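Local coordinates for protein cellulose synthase 1 (Gluconacetobacter xylinus, PDB 4I86) that carries a regulatory PilZ domain, a compact antiparallel beta-barrel that probably binds cyclic di-GMP, at residues V18-A23 / T55-R60; I27-V32 / V43-P48; A49-P54 / I75-G80. One frame throughout, in Å; residues are numbered along the deposited sequence.

Contact 1: V18-A23 / T55-R60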
loop_
_atom_site.group_PDB
_atom_site.type_symbol
_atom_site.label_atom_id
_atom_site.label_comp_id
_atom_site.label_asym_id
_atom_site.label_seq_id
_atom_site.Cartn_x
_atom_site.Cartn_y
_atom_site.Cartn_z
ATOM N N VAL A 18 -4.025 2.974 -7.508
ATOM C CA VAL A 18 -4.266 1.885 -6.580
ATOM C C VAL A 18 -5.703 1.943 -6.107
ATOM O O VAL A 18 -6.331 3.007 -6.138
ATOM C CB VAL A 18 -3.315 1.967 -5.365
ATOM C CG1 VAL A 18 -1.864 1.839 -5.807
ATOM C CG2 VAL A 18 -3.523 3.279 -4.619
ATOM N N GLU A 19 -6.225 0.801 -5.669
ATOM C CA GLU A 19 -7.526 0.762 -5.018
ATOM C C GLU A 19 -7.312 0.198 -3.624
ATOM O O GLU A 19 -6.485 -0.700 -3.433
ATOM C CB GLU A 19 -8.505 -0.112 -5.810
ATOM C CG GLU A 19 -8.526 0.196 -7.302
ATOM C CD GLU A 19 -8.624 -1.058 -8.155
ATOM O OE1 GLU A 19 -8.271 -2.154 -7.653
ATOM O OE2 GLU A 19 -9.062 -0.960 -9.329
ATOM N N VAL A 20 -8.062 0.709 -2.656
ATOM C CA VAL A 20 -7.897 0.285 -1.272
ATOM C C VAL A 20 -9.244 -0.017 -0.642
ATOM O O VAL A 20 -10.158 0.804 -0.694
ATOM C CB VAL A 20 -7.236 1.378 -0.424
ATOM C CG1 VAL A 20 -6.930 0.834 0.970
ATOM C CG2 VAL A 20 -5.984 1.904 -1.119
ATOM N N ALA A 21 -9.356 -1.196 -0.044
ATOM C CA ALA A 21 -10.550 -1.595 0.672
ATOM C C ALA A 21 -10.173 -1.980 2.094
ATOM O O ALA A 21 -9.126 -2.607 2.294
ATOM C CB ALA A 21 -11.176 -2.779 -0.019
ATOM N N ASN A 22 -11.010 -1.655 3.085
ATOM C CA ASN A 22 -10.800 -2.227 4.429
ATOM C C ASN A 22 -11.213 -3.702 4.446
ATOM O O ASN A 22 -11.756 -4.200 3.467
ATOM C CB ASN A 22 -11.451 -1.407 5.558
ATOM C CG ASN A 22 -12.956 -1.233 5.379
ATOM O OD1 ASN A 22 -13.561 -1.810 4.470
ATOM N ND2 ASN A 22 -13.572 -0.443 6.269
ATOM N N ALA A 23 -10.941 -4.417 5.529
ATOM C CA ALA A 23 -11.021 -5.882 5.485
ATOM C C ALA A 23 -12.433 -6.433 5.437
ATOM O O ALA A 23 -12.639 -7.560 4.966
ATOM C CB ALA A 23 -10.232 -6.528 6.645
ATOM N N THR A 55 -5.349 -0.018 10.806
ATOM C CA THR A 55 -6.569 -0.678 10.334
ATOM C C THR A 55 -6.291 -1.511 9.086
ATOM O O THR A 55 -5.838 -0.972 8.085
ATOM C CB THR A 55 -7.659 0.374 9.995
ATOM O OG1 THR A 55 -8.122 0.981 11.205
ATOM C CG2 THR A 55 -8.835 -0.260 9.257
ATOM N N PRO A 56 -6.574 -2.826 9.148
ATOM C CA PRO A 56 -6.240 -3.755 8.061
ATOM C C PRO A 56 -7.022 -3.510 6.778
ATOM O O PRO A 56 -8.252 -3.346 6.787
ATOM C CB PRO A 56 -6.560 -5.141 8.643
ATOM C CG PRO A 56 -7.406 -4.898 9.826
ATOM C CD PRO A 56 -7.084 -3.525 10.339
ATOM N N VAL A 57 -6.280 -3.482 5.675
ATOM C CA VAL A 57 -6.835 -3.210 4.344
ATOM C C VAL A 57 -6.174 -4.114 3.305
ATOM O O VAL A 57 -5.223 -4.851 3.613
ATOM C CB VAL A 57 -6.597 -1.741 3.900
ATOM C CG1 VAL A 57 -7.151 -0.739 4.929
ATOM C CG2 VAL A 57 -5.111 -1.485 3.630
ATOM N N TYR A 58 -6.696 -4.067 2.083
ATOM C CA TYR A 58 -6.053 -4.686 0.945
ATOM C C TYR A 58 -5.791 -3.575 -0.042
ATOM O O TYR A 58 -6.653 -2.712 -0.246
ATOM C CB TYR A 58 -6.938 -5.785 0.322
ATOM C CG TYR A 58 -7.214 -6.942 1.258
ATOM C CD1 TYR A 58 -6.209 -7.837 1.589
ATOM C CD2 TYR A 58 -8.474 -7.140 1.815
ATOM C CE1 TYR A 58 -6.444 -8.898 2.447
ATOM C CE2 TYR A 58 -8.719 -8.214 2.684
ATOM C CZ TYR A 58 -7.697 -9.083 2.987
ATOM O OH TYR A 58 -7.909 -10.147 3.835
ATOM N N ILE A 59 -4.594 -3.578 -0.625
ATOM C CA ILE A 59 -4.236 -2.617 -1.653
ATOM C C ILE A 59 -4.074 -3.359 -2.977
ATOM O O ILE A 59 -3.409 -4.392 -3.046
ATOM C CB ILE A 59 -2.934 -1.869 -1.298
ATOM C CG1 ILE A 59 -3.135 -1.041 -0.023
ATOM C CG2 ILE A 59 -2.486 -0.982 -2.440
ATOM C CD1 ILE A 59 -1.954 -0.206 0.340
ATOM N N ARG A 60 -4.731 -2.857 -4.018
ATOM C CA ARG A 60 -4.647 -3.490 -5.325
ATOM C C ARG A 60 -4.101 -2.503 -6.344
ATOM O O ARG A 60 -4.435 -1.317 -6.327
ATOM C CB ARG A 60 -6.016 -4.005 -5.757
ATOM C CG ARG A 60 -6.042 -4.585 -7.165
ATOM C CD ARG A 60 -7.378 -5.205 -7.491
ATOM N NE ARG A 60 -7.332 -5.861 -8.797
ATOM C CZ ARG A 60 -7.659 -5.265 -9.940
ATOM N NH1 ARG A 60 -8.059 -3.999 -9.934
ATOM N NH2 ARG A 60 -7.578 -5.934 -11.087
#

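Contact 2: I27-V32 / V43-P48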
loop_
_atom_site.group_PDB
_atom_site.type_symbol
_atom_site.label_atom_id
_atom_site.label_comp_id
_atom_site.label_asym_id
_atom_site.label_seq_id
_atom_site.Cartn_x
_atom_site.Cartn_y
_atom_site.Cartn_z
ATOM N N ILE A 27 -15.460 -0.110 3.353
ATOM C CA ILE A 27 -14.842 1.055 2.720
ATOM C C ILE A 27 -13.982 0.655 1.522
ATOM O O ILE A 27 -13.207 -0.307 1.589
ATOM C CB ILE A 27 -13.988 1.860 3.726
ATOM C CG1 ILE A 27 -14.839 2.308 4.923
ATOM C CG2 ILE A 27 -13.339 3.056 3.046
ATOM C CD1 ILE A 27 -14.027 2.901 6.073
ATOM N N ILE A 28 -14.132 1.400 0.432
ATOM C CA ILE A 28 -13.360 1.193 -0.787
ATOM C C ILE A 28 -13.078 2.530 -1.449
ATOM O O ILE A 28 -14.012 3.284 -1.758
ATOM C CB ILE A 28 -14.114 0.340 -1.814
ATOM C CG1 ILE A 28 -14.419 -1.054 -1.256
ATOM C CG2 ILE A 28 -13.319 0.259 -3.119
ATOM C CD1 ILE A 28 -15.079 -1.944 -2.277
ATOM N N VAL A 29 -11.798 2.828 -1.674
ATOM C CA VAL A 29 -11.435 4.087 -2.317
ATOM C C VAL A 29 -10.365 3.860 -3.357
ATOM O O VAL A 29 -9.743 2.798 -3.401
ATOM C CB VAL A 29 -10.939 5.148 -1.295
ATOM C CG1 VAL A 29 -11.946 5.315 -0.161
ATOM C CG2 VAL A 29 -9.573 4.743 -0.737
ATOM N N THR A 30 -10.156 4.875 -4.188
ATOM C CA THR A 30 -9.161 4.840 -5.246
ATOM C C THR A 30 -8.191 5.996 -5.004
ATOM O O THR A 30 -8.522 6.925 -4.270
ATOM C CB THR A 30 -9.858 4.964 -6.625
ATOM O OG1 THR A 30 -10.780 3.871 -6.779
ATOM C CG2 THR A 30 -8.853 4.916 -7.755
ATOM N N GLY A 31 -7.002 5.936 -5.604
ATOM C CA GLY A 31 -5.974 6.946 -5.391
ATOM C C GLY A 31 -4.760 6.699 -6.262
ATOM O O GLY A 31 -4.795 5.815 -7.118
ATOM N N VAL A 32 -3.699 7.495 -6.084
ATOM C CA VAL A 32 -2.420 7.194 -6.710
ATOM C C VAL A 32 -1.327 7.187 -5.657
ATOM O O VAL A 32 -1.417 7.889 -4.645
ATOM C CB VAL A 32 -2.029 8.187 -7.847
ATOM C CG1 VAL A 32 -2.957 8.043 -9.047
ATOM C CG2 VAL A 32 -2.011 9.622 -7.330
ATOM N N VAL A 43 0.043 7.149 -0.126
ATOM C CA VAL A 43 -0.906 7.258 -1.235
ATOM C C VAL A 43 -1.720 8.556 -1.228
ATOM O O VAL A 43 -2.251 8.968 -0.188
ATOM C CB VAL A 43 -1.906 6.084 -1.234
ATOM C CG1 VAL A 43 -2.794 6.128 -2.491
ATOM C CG2 VAL A 43 -1.171 4.738 -1.123
ATOM N N LYS A 44 -1.829 9.198 -2.392
ATOM C CA LYS A 44 -2.746 10.334 -2.521
ATOM C C LYS A 44 -4.175 9.800 -2.583
ATOM O O LYS A 44 -4.576 9.155 -3.558
ATOM C CB LYS A 44 -2.440 11.175 -3.758
ATOM C CG LYS A 44 -3.193 12.511 -3.798
ATOM C CD LYS A 44 -2.809 13.317 -5.047
ATOM C CE LYS A 44 -3.923 14.268 -5.475
ATOM N NZ LYS A 44 -3.644 14.878 -6.815
ATOM N N MET A 45 -4.941 10.059 -1.531
ATOM C CA MET A 45 -6.255 9.457 -1.402
ATOM C C MET A 45 -7.029 10.109 -0.267
ATOM O O MET A 45 -6.441 10.778 0.585
ATOM C CB MET A 45 -6.112 7.956 -1.121
ATOM C CG MET A 45 -5.363 7.643 0.168
ATOM S SD MET A 45 -5.515 5.912 0.660
ATOM C CE MET A 45 -6.718 6.025 1.982
ATOM N N SER A 46 -8.342 9.894 -0.248
ATOM C CA SER A 46 -9.188 10.414 0.822
ATOM C C SER A 46 -9.959 9.297 1.518
ATOM O O SER A 46 -10.869 8.701 0.935
ATOM C CB SER A 46 -10.149 11.482 0.283
ATOM O OG SER A 46 -9.439 12.493 -0.428
ATOM N N TRP A 47 -9.581 9.024 2.766
ATOM C CA TRP A 47 -10.212 7.994 3.598
ATOM C C TRP A 47 -11.426 8.576 4.335
ATOM O O TRP A 47 -11.297 9.566 5.061
ATOM C CB TRP A 47 -9.181 7.449 4.597
ATOM C CG TRP A 47 -9.534 6.145 5.273
ATOM C CD1 TRP A 47 -9.843 5.964 6.591
ATOM C CD2 TRP A 47 -9.588 4.841 4.665
ATOM N NE1 TRP A 47 -10.098 4.633 6.839
ATOM C CE2 TRP A 47 -9.942 3.924 5.678
ATOM C CE3 TRP A 47 -9.369 4.365 3.367
ATOM C CZ2 TRP A 47 -10.084 2.554 5.429
ATOM C CZ3 TRP A 47 -9.514 3.007 3.123
ATOM C CH2 TRP A 47 -9.864 2.120 4.148
ATOM N N PRO A 48 -12.606 7.951 4.156
ATOM C CA PRO A 48 -13.895 8.490 4.622
ATOM C C PRO A 48 -14.268 8.114 6.055
ATOM O O PRO A 48 -15.445 7.892 6.335
ATOM C CB PRO A 48 -14.897 7.832 3.672
ATOM C CG PRO A 48 -14.284 6.479 3.424
ATOM C CD PRO A 48 -12.784 6.719 3.362
#

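Contact 3: A49-P54 / I75-G80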
loop_
_atom_site.group_PDB
_atom_site.type_symbol
_atom_site.label_atom_id
_atom_site.label_comp_id
_atom_site.label_asym_id
_atom_site.label_seq_id
_atom_site.Cartn_x
_atom_site.Cartn_y
_atom_site.Cartn_z
ATOM N N ALA A 49 -13.292 8.031 6.944
ATOM C CA ALA A 49 -13.588 7.791 8.346
ATOM C C ALA A 49 -12.401 8.217 9.181
ATOM O O ALA A 49 -11.306 8.420 8.657
ATOM C CB ALA A 49 -13.914 6.323 8.581
ATOM N N LYS A 50 -12.626 8.371 10.481
ATOM C CA LYS A 50 -11.531 8.672 11.382
ATOM C C LYS A 50 -10.879 7.380 11.818
ATOM O O LYS A 50 -11.555 6.415 12.183
ATOM C CB LYS A 50 -11.994 9.493 12.587
ATOM C CG LYS A 50 -11.956 10.988 12.320
ATOM C CD LYS A 50 -10.623 11.364 11.675
ATOM C CE LYS A 50 -10.450 12.873 11.559
ATOM N NZ LYS A 50 -9.127 13.224 10.961
ATOM N N LEU A 51 -9.556 7.361 11.744
ATOM C CA LEU A 51 -8.799 6.182 12.111
ATOM C C LEU A 51 -8.711 6.068 13.624
ATOM O O LEU A 51 -8.183 6.970 14.281
ATOM C CB LEU A 51 -7.383 6.278 11.540
ATOM C CG LEU A 51 -6.933 5.205 10.555
ATOM C CD1 LEU A 51 -8.053 4.200 10.301
ATOM C CD2 LEU A 51 -6.474 5.855 9.260
ATOM N N SER A 52 -9.224 4.978 14.187
ATOM C CA SER A 52 -8.842 4.635 15.553
ATOM C C SER A 52 -7.320 4.509 15.567
ATOM O O SER A 52 -6.622 5.185 16.331
ATOM C CB SER A 52 -9.455 3.304 15.981
ATOM O OG SER A 52 -8.564 2.606 16.847
ATOM N N GLY A 53 -6.822 3.637 14.694
ATOM C CA GLY A 53 -5.398 3.409 14.530
ATOM C C GLY A 53 -5.171 2.409 13.413
ATOM O O GLY A 53 -6.033 2.248 12.545
ATOM N N PRO A 54 -4.012 1.726 13.428
ATOM C CA PRO A 54 -3.664 0.694 12.433
ATOM C C PRO A 54 -4.854 -0.202 12.029
ATOM O O PRO A 54 -5.300 -1.045 12.809
ATOM C CB PRO A 54 -2.585 -0.116 13.153
ATOM C CG PRO A 54 -1.873 0.929 14.007
ATOM C CD PRO A 54 -2.931 1.944 14.413
ATOM N N ILE A 75 -2.307 3.457 8.653
ATOM C CA ILE A 75 -1.880 3.914 9.972
ATOM C C ILE A 75 -2.159 5.403 10.189
ATOM O O ILE A 75 -2.288 5.854 11.325
ATOM C CB ILE A 75 -0.379 3.588 10.248
ATOM C CG1 ILE A 75 0.529 4.231 9.201
ATOM C CG2 ILE A 75 -0.154 2.068 10.302
ATOM C CD1 ILE A 75 2.012 4.268 9.600
ATOM N N ARG A 76 -2.246 6.160 9.100
ATOM C CA ARG A 76 -2.637 7.566 9.177
ATOM C C ARG A 76 -3.405 7.980 7.933
ATOM O O ARG A 76 -3.167 7.458 6.842
ATOM C CB ARG A 76 -1.414 8.475 9.338
ATOM C CG ARG A 76 -1.751 9.891 9.795
ATOM C CD ARG A 76 -0.767 10.908 9.228
ATOM N NE ARG A 76 -1.062 11.240 7.832
ATOM C CZ ARG A 76 -1.366 12.462 7.394
ATOM N NH1 ARG A 76 -1.404 13.485 8.242
ATOM N NH2 ARG A 76 -1.624 12.661 6.106
ATOM N N ALA A 77 -4.322 8.931 8.107
ATOM C CA ALA A 77 -5.080 9.505 6.999
ATOM C C ALA A 77 -5.266 11.007 7.217
ATOM O O ALA A 77 -5.821 11.425 8.232
ATOM C CB ALA A 77 -6.436 8.811 6.874
ATOM N N GLY A 78 -4.799 11.816 6.269
ATOM C CA GLY A 78 -4.851 13.258 6.429
ATOM C C GLY A 78 -5.384 14.024 5.233
ATOM O O GLY A 78 -4.899 15.118 4.928
ATOM N N ASN A 79 -6.399 13.462 4.578
ATOM C CA ASN A 79 -6.950 14.006 3.329
ATOM C C ASN A 79 -5.853 14.367 2.329
ATOM O O ASN A 79 -4.945 15.158 2.623
ATOM C CB ASN A 79 -7.885 15.199 3.583
ATOM C CG ASN A 79 -8.531 15.723 2.307
ATOM O OD1 ASN A 79 -7.976 16.595 1.631
ATOM N ND2 ASN A 79 -9.715 15.200 1.978
ATOM N N GLY A 80 -5.942 13.777 1.141
ATOM C CA GLY A 80 -4.887 13.886 0.158
ATOM C C GLY A 80 -3.809 12.854 0.431
ATOM O O GLY A 80 -2.977 12.585 -0.433
#

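Contact 1: V18-A23 / T55-R60
Glu19 lies alongside the extended chain of Arg60, the two side chains pointing the same way from one face of the sheet. The Glu19 chain leaves with CG anti to the carbonyl carbon (chi1 -48°) and bends at its next bond, and OE1 comes to 3.2 Å from Arg60 CD. The same oxygen accepts from Arg60 NH1 at 2.9 Å through its syn lone pair, in the plane of the guanidinium. Carboxylate and guanidinium are only 15° apart, so the salt bridge is nearly flat. Long, flexible charged residues suit this outer face, and Arg60 NE turns to a second acid, Glu67, on the next strand.

Between the backbones, Glu19 and Arg60 exchange two hydrogen bonds, Arg60 N to Glu19 O being 2.8 Å long. Ala21 and Tyr58 form the next hydrogen-bonded pair, with Tyr58 N 2.8 Å from Ala21 O; the small methyl of Ala21 shares its face with Glu19, Tyr58 and Arg60.

Val20 and Ile59, a non-hydrogen-bonded pair, turn to the opposite face and into the interior. There Val20 CG2 is 4.2 Å from Ile59 CG1, while Val20 CG1 packs 3.9 Å from Val57 CB. Branched aliphatic groups suit this side because they fill the space near the backbone, and Phe84 of strand 82-86 touches all three. One charged and polar face backed by an oily one is the two-sided character of an antiparallel strand pair in the wall of a PilZ beta-barrel.

Contact 2: I27-V32 / V43-P48
Val32 O accepts a hydrogen bond from Lys44 N at 2.6 Å, with Val43 CG1 3.1 Å from the same oxygen and Val43 CA giving it a longer C-H...O contact. The return bond, from Val32 N to Lys44 O, is 3.1 Å. Val32 and Lys44 thus make a hydrogen-bonded pair of the antiparallel beta hairpin formed by strands 28-36 and 40-44. Their side chains run side by side on one face, where the aliphatic base of Lys44 lines the valine while its extended chain carries the amine away.

Next to this pair, Gly31 suits its place because it has no side chain: its CA comes to 3.2 Å from Lys44 O, and a beta carbon would be driven against that oxygen. Beyond it the two chains move apart, and side chains take over from backbone bonds. Val29 points toward segment 43-48 and crosses both Met45 and Trp47 at about a right angle, its CG2 4.1 Å from Met45 CE and near the indole plane at the CE3 edge. Met45 and Trp47 also touch Ile74 of strand 66-77, which ties the departing chain to the barrel.

Farther along, Trp47 carries its CG anti to the backbone N (chi1 -164°). Ile27 crosses it at about a right angle; its beta-branch puts the CG2 methyl over one ring face while CD1 reaches Trp47 CZ2. Pro48 CD lies over the same face. The CG2 methyl of Ile27 makes a CH-pi contact, 3.9 Å from the centroid of the six-membered ring and 16° off its normal, with Pro48 CG 3.6 Å from that methyl.

Contact 3: A49-P54 / I75-G80
Leu51 and Ala77 face each other between a loop and the end of a strand, each with its beta carbon directed at the other's segment. A single branch of the leucine does the touching: CD2 comes down on the strand and stops 3.8 Å from Ala77 CB. It also rests on the backbone just before that residue, 4.0 Å from Arg76 C and 3.9 Å from Ala77 N. The leucine thus meets peptide as well as methyl, and the small side chain of alanine suits the place because it lets the branch come so near the main chain. Both torsions of Leu51 lie away from the usual staggered values, with chi1 at -119° and chi2 near eclipsed at 1°, which is consistent with some strain.

The second touch is lighter. Pro54 brings the CG corner of its ring to within 4.2 Å of Ile75 CG2, while the longer branch of the isoleucine leads away from the loop. Proline suits the site as a compact apolar ring on a chain that is about to enter strand 55-63, and the alpha carbons Pro54 CA and Ile75 CA are only 4.4 Å apart. No hydrogen bond joins the two segments; what they share is apolar contact.

Ile75 and Arg76 both face Ile83 of strand 82-86, a classic beta bulge. Arg76 directs its beta carbon away from the loop, and Ala77 directs its own toward it. The packing lies at the end of strand 66-77: Leu51 also touches Ile74, Pro54 touches Arg73 on the same strand, and Ile75 reaches across to Ile83 and Ile85 of strand 82-86.

All three contacts reach the same antiparallel sheet of the PilZ domain. Contacts 1 and 2, with centres about 9 Å apart, meet where strand 17-22 of contact 1 lies beside strand 28-36 of contact 2: Val20 N lies 2.8 Å from Val29 O, and Asn22 OD1 lies 2.8 Å from Ile27 N, both probable hydrogen bonds. Contacts 2 and 3 have centres about 11 Å apart and follow one another along the chain; Trp47 joins them, its CB 3.8 Å from Ala77 CB. Contacts 1 and 3, centres about 13 Å apart, adjoin only in sequence at Pro54 and Thr55. Trp47 also touches Val20 and Val57, so its ring links contact 2 to the interior side of contact 1.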